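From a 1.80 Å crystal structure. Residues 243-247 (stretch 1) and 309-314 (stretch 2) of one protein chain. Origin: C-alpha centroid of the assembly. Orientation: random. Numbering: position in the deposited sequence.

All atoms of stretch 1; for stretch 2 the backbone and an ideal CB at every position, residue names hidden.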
# COMPACT_ATOMS: atom_id res chain seq x y z
N HIS A 243 6.58 -0.77 -11.38
CA HIS A 243 5.75 -0.31 -12.50
C HIS A 243 4.28 -0.33 -12.15
O HIS A 243 3.82 -1.20 -11.42
CB HIS A 243 5.98 -1.22 -13.71
CG HIS A 243 7.36 -1.12 -14.28
ND1 HIS A 243 8.43 -1.79 -13.73
CD2 HIS A 243 7.84 -0.41 -15.32
CE1 HIS A 243 9.52 -1.51 -14.42
NE2 HIS A 243 9.19 -0.68 -15.40
N ASN A 244 3.55 0.65 -12.69
CA ASN A 244 2.11 0.72 -12.55
C ASN A 244 1.44 -0.04 -13.69
O ASN A 244 1.80 0.14 -14.86
CB ASN A 244 1.65 2.19 -12.58
CG ASN A 244 0.14 2.33 -12.62
OD1 ASN A 244 -0.54 2.20 -11.59
ND2 ASN A 244 -0.40 2.63 -13.80
N PHE A 245 0.45 -0.86 -13.34
CA PHE A 245 -0.39 -1.53 -14.33
C PHE A 245 -1.75 -0.83 -14.41
O PHE A 245 -2.33 -0.45 -13.40
CB PHE A 245 -0.56 -3.01 -13.95
CG PHE A 245 0.71 -3.80 -14.09
CD1 PHE A 245 1.69 -3.75 -13.10
CD2 PHE A 245 0.96 -4.53 -15.24
CE1 PHE A 245 2.88 -4.45 -13.23
CE2 PHE A 245 2.15 -5.24 -15.38
CZ PHE A 245 3.11 -5.19 -14.39
N ALA A 246 -2.25 -0.64 -15.63
CA ALA A 246 -3.58 -0.09 -15.85
C ALA A 246 -4.58 -1.25 -15.78
O ALA A 246 -4.71 -2.04 -16.71
CB ALA A 246 -3.66 0.61 -17.21
N LEU A 247 -5.29 -1.35 -14.66
CA LEU A 247 -6.21 -2.45 -14.45
C LEU A 247 -7.37 -2.39 -15.41
O LEU A 247 -7.93 -1.31 -15.65
CB LEU A 247 -6.72 -2.42 -13.00
CG LEU A 247 -5.58 -2.48 -11.99
CD1 LEU A 247 -6.12 -2.36 -10.56
CD2 LEU A 247 -4.81 -3.78 -12.16
N UNK A 309 -2.52 -0.70 -4.71
CA UNK A 309 -3.63 -0.24 -5.54
C UNK A 309 -3.68 1.27 -5.46
O UNK A 309 -3.55 1.85 -4.37
CB UNK A 309 -4.96 -0.86 -5.10
N UNK A 310 -3.85 1.93 -6.60
CA UNK A 310 -3.61 3.37 -6.65
C UNK A 310 -4.14 3.98 -7.94
O UNK A 310 -4.52 3.26 -8.87
CB UNK A 310 -2.11 3.66 -6.51
N UNK A 311 -4.18 5.31 -7.99
CA UNK A 311 -4.26 6.00 -9.27
C UNK A 311 -2.84 6.09 -9.85
O UNK A 311 -1.86 5.86 -9.13
CB UNK A 311 -4.89 7.39 -9.11
N UNK A 312 -2.73 6.40 -11.14
CA UNK A 312 -1.45 6.29 -11.86
C UNK A 312 -0.41 7.30 -11.38
O UNK A 312 -0.77 8.41 -10.97
CB UNK A 312 -1.68 6.48 -13.36
N UNK A 313 0.88 6.94 -11.44
CA UNK A 313 1.97 7.88 -11.12
C UNK A 313 1.85 9.16 -11.92
O UNK A 313 1.48 9.12 -13.10
CB UNK A 313 3.33 7.24 -11.38
N UNK A 314 2.15 10.29 -11.28
CA UNK A 314 2.21 11.60 -11.92
C UNK A 314 0.87 12.10 -12.45
O UNK A 314 0.82 12.95 -13.33
CB UNK A 314 3.22 11.55 -13.07

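Position 309 lies on a strand, with phi/psi of -78/136. Its CA-to-CB bond points sideways, and no atom of stretch 1 comes within 5.5 Å of the ideal CB, so this stretch sets little restriction on size or polarity; a beta-branched residue would suit the extended backbone. The residue is Thr309, in the p rotamer, whose OG1 is hydrogen-bonded elsewhere in the structure.

At position 310 the backbone is almost fully extended (-168/168), and the CB again points sideways with nothing of stretch 1 nearby. Stretch 1 does offer OD1 of Asn244, an amide oxygen on the side of the residue nearer this strand. A long side chain ending in a donor could span the gap; lysine, arginine or glutamine would each be reasonable, whereas a short polar residue would fall short. The deposited residue is Gln310. With chi1 at p and chi2 at t, its chain extends until NE2 donates a hydrogen bond to Asn244 OD1 at 2.9 Å. The N-H...O angle of 165° is nearly straight, so amide meets amide in good geometry.

Position 311 turns its CB away from stretch 1, which therefore says almost nothing about its identity; many polar or aromatic residues would do. It is His311, and its ND1 is hydrogen-bonded elsewhere in the structure.

The CA of position 312 lies 6.6 Å from Asn244 CA, the nearest CA pair between the stretches, and its ideal CB is 4.1 Å from Asn244 ND2. The bond itself points sideways, but a side chain continuing toward Ala246 would meet a methyl group after passing the Asn244 amide. Leucine, methionine or an aromatic residue could use that space. Phe312 does so with chi1 at m: CD1 lies 3.3 Å from Asn244 ND2, and CZ reaches 3.8 Å from Ala246 CB, an apolar contact. The ring touches both residues, approaching each obliquely.

Position 313 directs its CB toward stretch 1, although the ideal CB remains 5.5 Å from Asn244 CB. Its phi/psi (-53/141) are compatible with proline, while a small or medium apolar residue would also fit beside the aliphatic CB. Pro313 is found; its ring folds back along the backbone and places CD 3.5 Å from Asn244 CB.

Position 314 is out of reach of stretch 1. Its positive phi (65/22) favors glycine, asparagine or aspartate, and Asp314 occupies it, with OD1 hydrogen-bonded elsewhere in the structure.

Stretch 2, residues 309-314: TQHFPD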
# COMPACT_ATOMS: atom_id res chain seq x y z
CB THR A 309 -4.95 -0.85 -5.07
OG1 THR A 309 -5.13 -0.52 -3.69
CG2 THR A 309 -4.90 -2.38 -5.20
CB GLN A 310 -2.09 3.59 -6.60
CG GLN A 310 -1.38 2.95 -7.80
CD GLN A 310 0.08 3.30 -7.88
OE1 GLN A 310 0.66 3.80 -6.92
NE2 GLN A 310 0.68 3.07 -9.05
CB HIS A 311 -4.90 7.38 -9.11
CG HIS A 311 -6.41 7.34 -9.12
ND1 HIS A 311 -7.13 6.49 -8.31
CD2 HIS A 311 -7.31 8.06 -9.82
CE1 HIS A 311 -8.42 6.68 -8.53
NE2 HIS A 311 -8.56 7.63 -9.44
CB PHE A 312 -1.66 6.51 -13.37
CG PHE A 312 -2.61 5.54 -14.03
CD1 PHE A 312 -3.11 4.42 -13.36
CD2 PHE A 312 -3.00 5.75 -15.34
CE1 PHE A 312 -3.98 3.54 -14.00
CE2 PHE A 312 -3.87 4.88 -15.99
CZ PHE A 312 -4.36 3.77 -15.31
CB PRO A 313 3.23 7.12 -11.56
CG PRO A 313 2.86 5.67 -11.40
CD PRO A 313 1.40 5.59 -11.77
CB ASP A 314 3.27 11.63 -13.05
CG ASP A 314 3.72 13.04 -13.38
OD1 ASP A 314 3.75 13.88 -12.44
OD2 ASP A 314 4.04 13.33 -14.56
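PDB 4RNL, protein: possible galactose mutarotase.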